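Local coordinates for protein ribonucleoside-diphosphate reductase, alpha chain (Actinobacillus ureae ATCC 25976, PDB 6DQX) that probably reduces ribonucleoside diphosphates to deoxyribonucleotides as the catalytic alpha subunit of a class Id ribonucleotide reductase, at residues I91-P102 and F315-K326. Sequence-based numbering, arbitrary orientation.
Sequences IWSNFGLDRGLP and FLDVVMSEFIEK. With EDO (1,2-ethanediol), chain F.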
ATOM      1  N   ILE A  91     -24.043  -3.500  11.762  1.00 15.68           N
ATOM      2  CA  ILE A  91     -25.276  -4.280  11.709  1.00 15.53           C
ATOM      3  C   ILE A  91     -26.441  -3.412  11.199  1.00 15.69           C
ATOM      4  O   ILE A  91     -27.177  -3.820  10.284  1.00 17.69           O
ATOM      5  CB  ILE A  91     -25.567  -4.919  13.100  1.00 15.38           C
ATOM      6  CG1 ILE A  91     -24.541  -6.040  13.342  1.00 15.25           C
ATOM      7  CG2 ILE A  91     -27.005  -5.430  13.180  1.00 15.12           C
ATOM      8  CD1 ILE A  91     -24.404  -6.532  14.779  1.00 14.99           C
ATOM      9  N   TRP A  92     -26.591  -2.224  11.767  1.00 15.63           N
ATOM     10  CA  TRP A  92     -27.615  -1.257  11.302  1.00 16.21           C
ATOM     11  C   TRP A  92     -27.428  -1.004   9.816  1.00 16.84           C
ATOM     12  O   TRP A  92     -28.405  -0.975   9.050  1.00 18.01           O
ATOM     13  CB  TRP A  92     -27.508   0.089  12.018  1.00 16.65           C
ATOM     14  CG  TRP A  92     -28.302   0.219  13.262  1.00 17.47           C
ATOM     15  CD1 TRP A  92     -27.818   0.199  14.550  1.00 18.24           C
ATOM     16  CD2 TRP A  92     -29.715   0.406  13.366  1.00 18.33           C
ATOM     17  NE1 TRP A  92     -28.856   0.347  15.445  1.00 17.88           N
ATOM     18  CE2 TRP A  92     -30.027   0.478  14.747  1.00 18.58           C
ATOM     19  CE3 TRP A  92     -30.752   0.512  12.433  1.00 19.22           C
ATOM     20  CZ2 TRP A  92     -31.329   0.652  15.212  1.00 19.06           C
ATOM     21  CZ3 TRP A  92     -32.048   0.704  12.897  1.00 19.40           C
ATOM     22  CH2 TRP A  92     -32.327   0.765  14.274  1.00 18.53           C
ATOM     23  N   SER A  93     -26.174  -0.825   9.412  1.00 17.64           N
ATOM     24  CA  SER A  93     -25.885  -0.451   8.006  1.00 18.12           C
ATOM     25  C   SER A  93     -26.077  -1.581   7.002  1.00 19.31           C
ATOM     26  O   SER A  93     -26.634  -1.349   5.903  1.00 20.41           O
ATOM     27  CB  SER A  93     -24.485   0.141   7.876  1.00 18.19           C
ATOM     28  OG  SER A  93     -24.398   1.358   8.592  1.00 18.67           O
ATOM     29  N   ASN A  94     -25.617  -2.786   7.358  1.00 18.26           N
ATOM     30  CA  ASN A  94     -25.366  -3.850   6.397  1.00 18.54           C
ATOM     31  C   ASN A  94     -26.042  -5.180   6.647  1.00 17.56           C
ATOM     32  O   ASN A  94     -26.092  -5.993   5.735  1.00 17.71           O
ATOM     33  CB  ASN A  94     -23.837  -4.098   6.293  1.00 20.65           C
ATOM     34  CG  ASN A  94     -23.035  -2.812   6.057  1.00 22.48           C
ATOM     35  OD1 ASN A  94     -21.950  -2.642   6.614  1.00 24.01           O
ATOM     36  ND2 ASN A  94     -23.581  -1.890   5.234  1.00 22.37           N
ATOM     37  N   PHE A  95     -26.504  -5.470   7.870  1.00 16.71           N
ATOM     38  CA  PHE A  95     -27.048  -6.810   8.142  1.00 17.35           C
ATOM     39  C   PHE A  95     -28.256  -7.151   7.269  1.00 18.10           C
ATOM     40  O   PHE A  95     -29.201  -6.368   7.181  1.00 17.30           O
ATOM     41  CB  PHE A  95     -27.416  -6.976   9.633  1.00 17.26           C
ATOM     42  CG  PHE A  95     -27.956  -8.341   9.974  1.00 16.86           C
ATOM     43  CD1 PHE A  95     -27.147  -9.456   9.900  1.00 17.37           C
ATOM     44  CD2 PHE A  95     -29.284  -8.517  10.351  1.00 17.21           C
ATOM     45  CE1 PHE A  95     -27.641 -10.727  10.198  1.00 17.20           C
ATOM     46  CE2 PHE A  95     -29.790  -9.786  10.640  1.00 16.68           C
ATOM     47  CZ  PHE A  95     -28.968 -10.879  10.595  1.00 17.42           C
ATOM     48  N   GLY A  96     -28.235  -8.333   6.650  1.00 18.87           N
ATOM     49  CA  GLY A  96     -29.295  -8.750   5.749  1.00 21.41           C
ATOM     50  C   GLY A  96     -29.304  -8.064   4.380  1.00 21.51           C
ATOM     51  O   GLY A  96     -30.167  -8.360   3.568  1.00 23.65           O
ATOM     52  N   LEU A  97     -28.365  -7.159   4.120  1.00 22.44           N
ATOM     53  CA  LEU A  97     -28.269  -6.446   2.841  1.00 23.28           C
ATOM     54  C   LEU A  97     -27.030  -6.890   2.049  1.00 25.60           C
ATOM     55  O   LEU A  97     -26.118  -7.526   2.580  1.00 22.73           O
ATOM     56  CB  LEU A  97     -28.201  -4.936   3.079  1.00 22.99           C
ATOM     57  CG  LEU A  97     -29.264  -4.284   3.966  1.00 22.98           C
ATOM     58  CD1 LEU A  97     -29.019  -2.794   4.092  1.00 23.45           C
ATOM     59  CD2 LEU A  97     -30.661  -4.559   3.441  1.00 23.83           C
ATOM     60  N   ASP A  98     -26.988  -6.541   0.763  1.00 27.70           N
ATOM     61  CA  ASP A  98     -25.822  -6.881  -0.074  1.00 29.97           C
ATOM     62  C   ASP A  98     -24.550  -6.128   0.307  1.00 28.06           C
ATOM     63  O   ASP A  98     -23.465  -6.708   0.324  1.00 29.47           O
ATOM     64  CB  ASP A  98     -26.141  -6.623  -1.552  1.00 34.48           C
ATOM     65  CG  ASP A  98     -27.189  -7.569  -2.089  1.00 38.15           C
ATOM     66  OD1 ASP A  98     -27.392  -8.650  -1.494  1.00 42.48           O
ATOM     67  OD2 ASP A  98     -27.811  -7.241  -3.124  1.00 45.23           O
ATOM     68  N   ARG A  99     -24.688  -4.845   0.621  1.00 29.04           N
ATOM     69  CA  ARG A  99     -23.530  -3.993   0.863  1.00 27.33           C
ATOM     70  C   ARG A  99     -22.757  -4.372   2.130  1.00 28.11           C
ATOM     71  O   ARG A  99     -23.328  -4.946   3.072  1.00 26.88           O
ATOM     72  CB  ARG A  99     -23.931  -2.515   0.913  1.00 29.05           C
ATOM     73  CG  ARG A  99     -24.817  -2.083   2.078  1.00 29.59           C
ATOM     74  CD  ARG A  99     -24.943  -0.571   2.119  1.00 30.77           C
ATOM     75  NE  ARG A  99     -25.651  -0.090   3.306  1.00 31.55           N
ATOM     76  CZ  ARG A  99     -25.908   1.196   3.572  1.00 34.25           C
ATOM     77  NH1 ARG A  99     -25.523   2.159   2.729  1.00 36.32           N
ATOM     78  NH2 ARG A  99     -26.559   1.532   4.683  1.00 32.98           N
ATOM     79  N   GLY A 100     -21.461  -4.062   2.122  1.00 25.42           N
ATOM     80  CA  GLY A 100     -20.636  -4.070   3.336  1.00 24.49           C
ATOM     81  C   GLY A 100     -20.526  -5.390   4.071  1.00 22.90           C
ATOM     82  O   GLY A 100     -20.763  -6.481   3.515  1.00 22.40           O
ATOM     83  N   LEU A 101     -20.120  -5.271   5.330  1.00 20.27           N
ATOM     84  CA  LEU A 101     -19.968  -6.407   6.226  1.00 19.84           C
ATOM     85  C   LEU A 101     -20.479  -5.978   7.604  1.00 18.83           C
ATOM     86  O   LEU A 101     -20.413  -4.800   7.953  1.00 19.82           O
ATOM     87  CB  LEU A 101     -18.510  -6.855   6.329  1.00 19.35           C
ATOM     88  CG  LEU A 101     -17.874  -7.446   5.059  1.00 19.54           C
ATOM     89  CD1 LEU A 101     -16.379  -7.597   5.225  1.00 20.00           C
ATOM     90  CD2 LEU A 101     -18.519  -8.785   4.709  1.00 20.50           C
ATOM     91  N   PRO A 102     -20.951  -6.941   8.402  1.00 18.42           N
ATOM     92  CA  PRO A 102     -21.513  -6.616   9.729  1.00 16.48           C
ATOM     93  C   PRO A 102     -20.520  -6.729  10.903  1.00 16.94           C
ATOM     94  O   PRO A 102     -20.958  -6.678  12.063  1.00 16.31           O
ATOM     95  CB  PRO A 102     -22.645  -7.648   9.833  1.00 16.73           C
ATOM     96  CG  PRO A 102     -22.018  -8.861   9.243  1.00 16.58           C
ATOM     97  CD  PRO A 102     -21.235  -8.342   8.043  1.00 17.67           C
ATOM     98  N   PHE A 315     -28.478 -13.716  18.162  1.00 13.46           N
ATOM     99  CA  PHE A 315     -28.444 -12.741  17.067  1.00 13.53           C
ATOM    100  C   PHE A 315     -27.028 -12.538  16.564  1.00 13.32           C
ATOM    101  O   PHE A 315     -26.790 -12.532  15.349  1.00 12.62           O
ATOM    102  CB  PHE A 315     -29.052 -11.401  17.494  1.00 13.75           C
ATOM    103  CG  PHE A 315     -28.960 -10.342  16.449  1.00 14.06           C
ATOM    104  CD1 PHE A 315     -29.736 -10.440  15.319  1.00 13.95           C
ATOM    105  CD2 PHE A 315     -28.103  -9.238  16.602  1.00 13.82           C
ATOM    106  CE1 PHE A 315     -29.672  -9.469  14.335  1.00 14.33           C
ATOM    107  CE2 PHE A 315     -28.040  -8.264  15.632  1.00 14.20           C
ATOM    108  CZ  PHE A 315     -28.844  -8.368  14.507  1.00 14.16           C
ATOM    109  N   LEU A 316     -26.088 -12.363  17.488  1.00 13.14           N
ATOM    110  CA  LEU A 316     -24.687 -12.176  17.115  1.00 12.68           C
ATOM    111  C   LEU A 316     -24.106 -13.400  16.407  1.00 12.95           C
ATOM    112  O   LEU A 316     -23.312 -13.269  15.470  1.00 12.41           O
ATOM    113  CB  LEU A 316     -23.865 -11.786  18.332  1.00 13.07           C
ATOM    114  CG  LEU A 316     -24.169 -10.367  18.847  1.00 12.95           C
ATOM    115  CD1 LEU A 316     -23.278 -10.048  20.015  1.00 13.62           C
ATOM    116  CD2 LEU A 316     -23.996  -9.302  17.759  1.00 13.70           C
ATOM    117  N   ASP A 317     -24.554 -14.593  16.787  1.00 13.19           N
ATOM    118  CA  ASP A 317     -24.111 -15.774  16.059  1.00 14.48           C
ATOM    119  C   ASP A 317     -24.600 -15.784  14.613  1.00 14.06           C
ATOM    120  O   ASP A 317     -23.844 -16.145  13.731  1.00 13.64           O
ATOM    121  CB  ASP A 317     -24.505 -17.053  16.765  1.00 14.71           C
ATOM    122  CG  ASP A 317     -23.744 -18.247  16.253  1.00 15.27           C
ATOM    123  OD1 ASP A 317     -22.495 -18.207  16.274  1.00 14.90           O
ATOM    124  OD2 ASP A 317     -24.379 -19.243  15.831  1.00 16.16           O
ATOM    125  N   VAL A 318     -25.840 -15.376  14.353  1.00 14.35           N
ATOM    126  CA  VAL A 318     -26.290 -15.297  12.940  1.00 15.99           C
ATOM    127  C   VAL A 318     -25.626 -14.174  12.168  1.00 15.46           C
ATOM    128  O   VAL A 318     -25.427 -14.293  10.963  1.00 15.48           O
ATOM    129  CB  VAL A 318     -27.822 -15.201  12.775  1.00 19.98           C
ATOM    130  CG1 VAL A 318     -28.455 -16.391  13.389  1.00 23.15           C
ATOM    131  CG2 VAL A 318     -28.442 -13.961  13.357  1.00 21.56           C
ATOM    132  N   VAL A 319     -25.271 -13.083  12.855  1.00 14.41           N
ATOM    133  CA  VAL A 319     -24.451 -12.050  12.262  1.00 14.62           C
ATOM    134  C   VAL A 319     -23.103 -12.602  11.789  1.00 14.60           C
ATOM    135  O   VAL A 319     -22.685 -12.352  10.650  1.00 13.51           O
ATOM    136  CB  VAL A 319     -24.284 -10.845  13.223  1.00 14.71           C
ATOM    137  CG1 VAL A 319     -23.234  -9.871  12.703  1.00 15.90           C
ATOM    138  CG2 VAL A 319     -25.635 -10.136  13.435  1.00 14.82           C
ATOM    139  N   MET A 320     -22.436 -13.404  12.621  1.00 15.24           N
ATOM    140  CA  MET A 320     -21.200 -14.052  12.197  1.00 17.19           C
ATOM    141  C   MET A 320     -21.424 -15.014  11.021  1.00 16.37           C
ATOM    142  O   MET A 320     -20.597 -15.071  10.110  1.00 15.76           O
ATOM    143  CB  MET A 320     -20.544 -14.807  13.372  1.00 19.44           C
ATOM    144  CG  MET A 320     -19.080 -15.192  13.159  1.00 22.11           C
ATOM    145  SD  MET A 320     -17.907 -13.862  12.777  1.00 29.81           S
ATOM    146  CE  MET A 320     -18.641 -12.457  13.641  1.00 20.24           C
ATOM    147  N   SER A 321     -22.528 -15.750  11.027  1.00 16.52           N
ATOM    148  CA  SER A 321     -22.870 -16.580   9.857  1.00 18.02           C
ATOM    149  C   SER A 321     -22.964 -15.734   8.571  1.00 18.52           C
ATOM    150  O   SER A 321     -22.450 -16.147   7.524  1.00 16.88           O
ATOM    151  CB  SER A 321     -24.150 -17.378  10.100  1.00 17.86           C
ATOM    152  OG  SER A 321     -23.961 -18.287  11.161  1.00 17.51           O
ATOM    153  N   GLU A 322     -23.535 -14.530   8.665  1.00 19.88           N
ATOM    154  CA  GLU A 322     -23.543 -13.609   7.521  1.00 20.27           C
ATOM    155  C   GLU A 322     -22.145 -13.187   7.079  1.00 19.87           C
ATOM    156  O   GLU A 322     -21.842 -13.190   5.863  1.00 18.54           O
ATOM    157  CB  GLU A 322     -24.384 -12.354   7.781  1.00 21.80           C
ATOM    158  CG  GLU A 322     -24.359 -11.405   6.593  1.00 22.71           C
ATOM    159  CD  GLU A 322     -25.280 -10.239   6.734  1.00 24.12           C
ATOM    160  OE1 GLU A 322     -26.477 -10.429   6.483  1.00 26.24           O
ATOM    161  OE2 GLU A 322     -24.796  -9.139   7.081  1.00 26.05           O
ATOM    162  N   PHE A 323     -21.300 -12.783   8.036  1.00 18.13           N
ATOM    163  CA  PHE A 323     -19.937 -12.445   7.683  1.00 17.42           C
ATOM    164  C   PHE A 323     -19.278 -13.621   6.958  1.00 17.88           C
ATOM    165  O   PHE A 323     -18.613 -13.419   5.929  1.00 18.52           O
ATOM    166  CB  PHE A 323     -19.076 -11.996   8.872  1.00 17.35           C
ATOM    167  CG  PHE A 323     -17.625 -11.928   8.540  1.00 16.91           C
ATOM    168  CD1 PHE A 323     -17.104 -10.813   7.873  1.00 17.19           C
ATOM    169  CD2 PHE A 323     -16.788 -13.004   8.789  1.00 16.20           C
ATOM    170  CE1 PHE A 323     -15.772 -10.780   7.500  1.00 17.53           C
ATOM    171  CE2 PHE A 323     -15.448 -12.973   8.416  1.00 16.64           C
ATOM    172  CZ  PHE A 323     -14.940 -11.859   7.777  1.00 17.84           C
ATOM    173  N   ILE A 324     -19.429 -14.825   7.495  1.00 17.32           N
ATOM    174  CA  ILE A 324     -18.813 -16.009   6.883  1.00 17.40           C
ATOM    175  C   ILE A 324     -19.317 -16.146   5.442  1.00 18.17           C
ATOM    176  O   ILE A 324     -18.493 -16.309   4.537  1.00 18.58           O
ATOM    177  CB  ILE A 324     -19.041 -17.276   7.743  1.00 17.61           C
ATOM    178  CG1 ILE A 324     -18.208 -17.186   9.035  1.00 17.44           C
ATOM    179  CG2 ILE A 324     -18.697 -18.579   6.993  1.00 17.19           C
ATOM    180  CD1 ILE A 324     -18.757 -18.019  10.171  1.00 16.57           C
ATOM    181  N   GLU A 325     -20.632 -16.067   5.234  1.00 18.79           N
ATOM    182  CA  GLU A 325     -21.220 -16.262   3.882  1.00 21.62           C
ATOM    183  C   GLU A 325     -20.735 -15.188   2.895  1.00 22.21           C
ATOM    184  O   GLU A 325     -20.396 -15.496   1.740  1.00 21.32           O
ATOM    185  CB  GLU A 325     -22.752 -16.277   3.959  1.00 23.26           C
ATOM    186  CG  GLU A 325     -23.522 -16.467   2.650  1.00 25.72           C
ATOM    187  CD  GLU A 325     -23.156 -17.738   1.890  1.00 28.82           C
ATOM    188  OE1 GLU A 325     -23.304 -17.730   0.644  1.00 30.85           O
ATOM    189  OE2 GLU A 325     -22.720 -18.739   2.518  1.00 30.90           O
ATOM    190  N   LYS A 326     -20.707 -13.939   3.354  1.00 21.96           N
ATOM    191  CA  LYS A 326     -20.288 -12.811   2.523  1.00 22.90           C
ATOM    192  C   LYS A 326     -18.809 -12.815   2.190  1.00 22.75           C
ATOM    193  O   LYS A 326     -18.420 -12.457   1.058  1.00 23.41           O
ATOM    194  CB  LYS A 326     -20.643 -11.479   3.192  1.00 23.85           C
ATOM    195  CG  LYS A 326     -22.113 -11.136   3.147  1.00 26.09           C
ATOM    196  CD  LYS A 326     -22.321  -9.720   3.657  1.00 28.68           C
ATOM    197  CE  LYS A 326     -23.714  -9.206   3.381  1.00 29.59           C
ATOM    198  NZ  LYS A 326     -23.739  -7.745   3.688  1.00 29.93           N
TER
HETATM  199  C1  EDO F 605     -27.325 -19.910  12.069  1.00 32.66           C
HETATM  200  O1  EDO F 605     -26.803 -18.887  11.209  1.00 35.43           O
HETATM  201  C2  EDO F 605     -26.763 -19.807  13.477  1.00 31.42           C
HETATM  202  O2  EDO F 605     -25.352 -19.626  13.455  1.00 29.62           O
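The edge of the Phe315 ring meets one face of the Phe95 ring in a T-shaped pair, centroids 5.2 Å apart and planes at 71°. Ile91 CG2 lies at the edge of Phe315, 3.7 Å from its CZ, and Val319 CG2 sits over one of its faces. Leu101 CD1 comes to the edge of Phe323. Helix 89-94 ends in a type II beta turn, Asn94 to Leu97, and the loop that follows packs on helix 308-327, part of the ribonucleotide reductase barrel. Helix 52-67 touches Phe315 and Val318; strand 288-296 touches Ile91 and Leu316.

Pro102 CB packs on Val319 CG1 at 3.7 Å. With CG anti to the backbone N (chi1 179°) and the chain extended, Glu322 sends its carboxylate across to Gly96 and Pro102. Glu322 OE1 accepts from Gly96 N, 2.7 Å away, on its syn lone pair. Glu322 OE2 lies 3.5 Å from Pro102 CG and forms a long salt bridge with Lys326 NZ, which may partly offset the carboxylate charge. The extended Lys326 chain passes Leu101 CD2 and brings NZ to the carbonyls of Leu97 and Gly100. Lys326 NZ bonds Gly100 O at 3.2 Å, from above the carbonyl plane, and Leu97 O at 2.6 Å, with a C=O...N angle of 153°.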